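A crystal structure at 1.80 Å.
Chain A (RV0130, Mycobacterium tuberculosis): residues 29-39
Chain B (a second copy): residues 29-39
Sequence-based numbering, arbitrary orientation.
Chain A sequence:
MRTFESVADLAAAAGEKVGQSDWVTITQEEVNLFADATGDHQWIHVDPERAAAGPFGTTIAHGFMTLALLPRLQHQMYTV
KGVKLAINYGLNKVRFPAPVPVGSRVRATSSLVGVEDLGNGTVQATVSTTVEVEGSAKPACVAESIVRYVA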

# COMPACT_ATOMS: atom_id res chain seq x y z
N GLU A 29 -2.32 -0.04 -18.48
CA GLU A 29 -1.19 0.89 -18.46
C GLU A 29 -0.81 1.27 -17.03
O GLU A 29 0.36 1.33 -16.70
CB GLU A 29 -1.48 2.14 -19.31
CG GLU A 29 -0.98 3.47 -18.74
CD GLU A 29 0.20 4.12 -19.49
OE1 GLU A 29 0.19 5.37 -19.57
OE2 GLU A 29 1.13 3.43 -19.97
N GLU A 30 -1.82 1.52 -16.20
CA GLU A 30 -1.56 1.89 -14.80
C GLU A 30 -1.01 0.71 -14.03
O GLU A 30 -0.13 0.89 -13.17
CB GLU A 30 -2.83 2.40 -14.13
CG GLU A 30 -3.31 3.73 -14.72
CD GLU A 30 -4.67 4.14 -14.18
OE1 GLU A 30 -5.49 3.24 -13.81
OE2 GLU A 30 -4.91 5.36 -14.09
N VAL A 31 -1.53 -0.48 -14.32
CA VAL A 31 -1.12 -1.70 -13.61
C VAL A 31 0.34 -2.02 -13.94
O VAL A 31 1.12 -2.37 -13.05
CB VAL A 31 -2.06 -2.89 -13.90
CG1 VAL A 31 -1.53 -4.18 -13.27
CG2 VAL A 31 -3.47 -2.61 -13.36
N ASN A 32 0.70 -1.86 -15.22
CA ASN A 32 2.10 -1.97 -15.69
C ASN A 32 3.05 -0.96 -15.07
O ASN A 32 4.17 -1.31 -14.70
CB ASN A 32 2.14 -1.86 -17.21
CG ASN A 32 1.37 -2.95 -17.91
OD1 ASN A 32 0.92 -3.91 -17.29
ND2 ASN A 32 1.20 -2.81 -19.22
N LEU A 33 2.63 0.30 -14.96
CA LEU A 33 3.47 1.33 -14.35
C LEU A 33 3.69 0.98 -12.88
O LEU A 33 4.78 1.18 -12.38
CB LEU A 33 2.84 2.73 -14.44
CG LEU A 33 2.70 3.41 -15.82
CD1 LEU A 33 1.93 4.72 -15.73
CD2 LEU A 33 4.07 3.64 -16.42
N PHE A 34 2.64 0.47 -12.22
CA PHE A 34 2.72 0.07 -10.81
C PHE A 34 3.74 -1.05 -10.60
O PHE A 34 4.54 -1.02 -9.64
CB PHE A 34 1.36 -0.37 -10.28
CG PHE A 34 1.31 -0.45 -8.77
CD1 PHE A 34 1.13 0.70 -8.01
CD2 PHE A 34 1.47 -1.68 -8.12
CE1 PHE A 34 1.10 0.62 -6.59
CE2 PHE A 34 1.45 -1.77 -6.70
CZ PHE A 34 1.26 -0.62 -5.94
N ALA A 35 3.67 -2.04 -11.49
CA ALA A 35 4.61 -3.14 -11.53
C ALA A 35 6.02 -2.61 -11.71
O ALA A 35 6.92 -3.04 -11.01
CB ALA A 35 4.23 -4.12 -12.68
N ASP A 36 6.23 -1.67 -12.64
CA ASP A 36 7.57 -1.07 -12.83
C ASP A 36 8.05 -0.31 -11.60
O ASP A 36 9.22 -0.43 -11.20
CB ASP A 36 7.61 -0.15 -14.05
CG ASP A 36 7.36 -0.88 -15.36
OD1 ASP A 36 7.51 -2.12 -15.43
OD2 ASP A 36 7.01 -0.19 -16.35
N ALA A 37 7.15 0.48 -11.00
CA ALA A 37 7.48 1.27 -9.82
C ALA A 37 7.90 0.39 -8.63
O ALA A 37 8.82 0.75 -7.89
CB ALA A 37 6.30 2.15 -9.43
N THR A 38 7.23 -0.74 -8.45
CA THR A 38 7.35 -1.51 -7.20
C THR A 38 8.10 -2.85 -7.32
O THR A 38 8.42 -3.48 -6.31
CB THR A 38 5.95 -1.82 -6.61
OG1 THR A 38 5.23 -2.66 -7.52
CG2 THR A 38 5.15 -0.52 -6.35
N GLY A 39 8.36 -3.29 -8.56
CA GLY A 39 9.03 -4.58 -8.76
C GLY A 39 8.14 -5.79 -8.57
O GLY A 39 8.64 -6.91 -8.47
N GLU B 29 12.72 8.16 -10.50
CA GLU B 29 11.89 7.63 -11.56
C GLU B 29 10.88 6.59 -11.04
O GLU B 29 9.76 6.53 -11.52
CB GLU B 29 12.71 7.13 -12.77
CG GLU B 29 13.59 5.92 -12.53
CD GLU B 29 14.98 6.27 -12.02
OE1 GLU B 29 15.26 7.43 -11.61
OE2 GLU B 29 15.81 5.33 -12.02
N GLU B 30 11.25 5.82 -10.02
CA GLU B 30 10.27 4.92 -9.42
C GLU B 30 9.17 5.69 -8.71
O GLU B 30 8.00 5.31 -8.80
CB GLU B 30 10.95 3.97 -8.43
CG GLU B 30 11.80 2.89 -9.08
CD GLU B 30 12.72 2.22 -8.07
OE1 GLU B 30 13.05 2.84 -7.01
OE2 GLU B 30 13.07 1.05 -8.31
N VAL B 31 9.55 6.75 -8.00
CA VAL B 31 8.58 7.59 -7.27
C VAL B 31 7.58 8.18 -8.28
O VAL B 31 6.38 8.13 -8.07
CB VAL B 31 9.26 8.68 -6.41
CG1 VAL B 31 8.21 9.66 -5.81
CG2 VAL B 31 10.09 8.05 -5.28
N ASN B 32 8.11 8.71 -9.39
CA ASN B 32 7.32 9.28 -10.49
C ASN B 32 6.38 8.28 -11.15
O ASN B 32 5.22 8.60 -11.40
CB ASN B 32 8.25 9.91 -11.54
CG ASN B 32 8.93 11.18 -11.04
OD1 ASN B 32 8.66 11.66 -9.94
ND2 ASN B 32 9.82 11.74 -11.87
N LEU B 33 6.88 7.07 -11.43
CA LEU B 33 6.05 5.99 -11.92
C LEU B 33 4.93 5.70 -10.93
O LEU B 33 3.79 5.44 -11.34
CB LEU B 33 6.87 4.71 -12.12
CG LEU B 33 7.82 4.71 -13.33
CD1 LEU B 33 8.70 3.43 -13.34
CD2 LEU B 33 7.00 4.84 -14.60
N PHE B 34 5.27 5.68 -9.64
CA PHE B 34 4.28 5.34 -8.63
C PHE B 34 3.16 6.40 -8.61
O PHE B 34 1.98 6.04 -8.50
CB PHE B 34 4.92 5.19 -7.24
CG PHE B 34 3.99 4.59 -6.21
CD1 PHE B 34 3.89 3.22 -6.07
CD2 PHE B 34 3.26 5.42 -5.35
CE1 PHE B 34 3.02 2.65 -5.08
CE2 PHE B 34 2.42 4.86 -4.36
CZ PHE B 34 2.31 3.48 -4.24
N ALA B 35 3.56 7.67 -8.69
CA ALA B 35 2.64 8.80 -8.72
C ALA B 35 1.71 8.69 -9.95
O ALA B 35 0.48 8.86 -9.84
CB ALA B 35 3.43 10.11 -8.73
N ASP B 36 2.30 8.37 -11.10
CA ASP B 36 1.55 8.19 -12.36
C ASP B 36 0.57 7.02 -12.27
O ASP B 36 -0.55 7.11 -12.74
CB ASP B 36 2.51 7.99 -13.55
CG ASP B 36 3.33 9.24 -13.87
OD1 ASP B 36 2.97 10.35 -13.44
OD2 ASP B 36 4.35 9.11 -14.57
N ALA B 37 1.00 5.93 -11.64
CA ALA B 37 0.18 4.73 -11.51
C ALA B 37 -1.04 4.97 -10.60
O ALA B 37 -2.12 4.52 -10.91
CB ALA B 37 1.01 3.57 -10.97
N THR B 38 -0.83 5.69 -9.50
CA THR B 38 -1.84 5.79 -8.43
C THR B 38 -2.58 7.13 -8.35
O THR B 38 -3.58 7.24 -7.63
CB THR B 38 -1.19 5.52 -7.06
OG1 THR B 38 -0.24 6.57 -6.81
CG2 THR B 38 -0.49 4.16 -7.04
N GLY B 39 -2.11 8.14 -9.07
CA GLY B 39 -2.75 9.45 -9.04
C GLY B 39 -2.36 10.30 -7.84
O GLY B 39 -3.00 11.32 -7.56
O HOH W 1 10.84 -1.24 -7.22

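This is a close, nearly symmetric pairing of the same helix from two copies of one protein, antiparallel in sense and held by apolar packing, with no direct hydrogen bond between the two stretches. The helices run at 152° to each other, and their axes come within 8.1 Å, and at each point of nearest backbone approach one of the two residues is an alanine. Those points are two: the CA of Glu A30 lies 4.7 Å from the CA of Ala B37, and the CA of Ala A37 lies 4.6 Å from the CA of Glu B30.

An alanine methyl occupies each close point. The methyl CB of Ala B37 sits 3.6 Å from the backbone O of Glu A30 and 3.7 Å from the backbone N of Phe A34, so it rests directly on the main chain of the opposing helix. Ala A37 repeats the arrangement, its CB 3.6 Å from Glu B30 O and 3.7 Å from Phe B34 N. These are packing contacts; the carbonyls and amides involved are already spent inside their own helices, where Phe A34 N donates to Glu A30 O at 3.0 Å and Phe B34 N donates to Glu B30 O at 2.9 Å. The first rule to read here is that a methyl can lie against a backbone whose polar groups are already paired.

Larger apolar groups fill the space around these methyls. Leu A33 and Leu B33 both point toward the other helix, in the same m,t rotamer, and meet through their CD2 atoms at 3.7 Å. The leucines also cover the alanines: Leu A33 CB lies 4.0 Å from Ala B37 CB, and Ala A37 CB lies 3.8 Å from Leu B33 CB. Even the exposed aspartates lend carbon to this seam, with Asp A36 CB 3.8 Å from Leu B33 CD1.

The two phenylalanines leave their helices sideways, but with chi1 near t their rings reach across to each other. Phe A34 CE1 and Phe B34 CE1 are only 3.2 Å apart, a tight contact, while the ring centroids are 5.4 Å apart and the planes are inclined at 40°, an oblique pairing. Each ring has the alanine and threonine methyls of the other copy along its edge; Thr B38 CG2, for instance, is 3.9 Å from Phe A34 CE1. Threonine divides its chemistry neatly: while CG2 lies at the edge of the partner's ring, the hydroxyl turns back to its own helix, Thr A38 OG1 donating to Phe A34 O at 2.8 Å, and Thr B38 OG1 to Phe B34 O at the same distance.

Polar bridging is slight. One water donates to Ala A37 O at 2.9 Å and, weakly, to Glu B30 OE2 at 3.4 Å. Just past the threonines, Gly A39 and Gly B39 take positive phi, a conformation that favours glycine, and the helices end there.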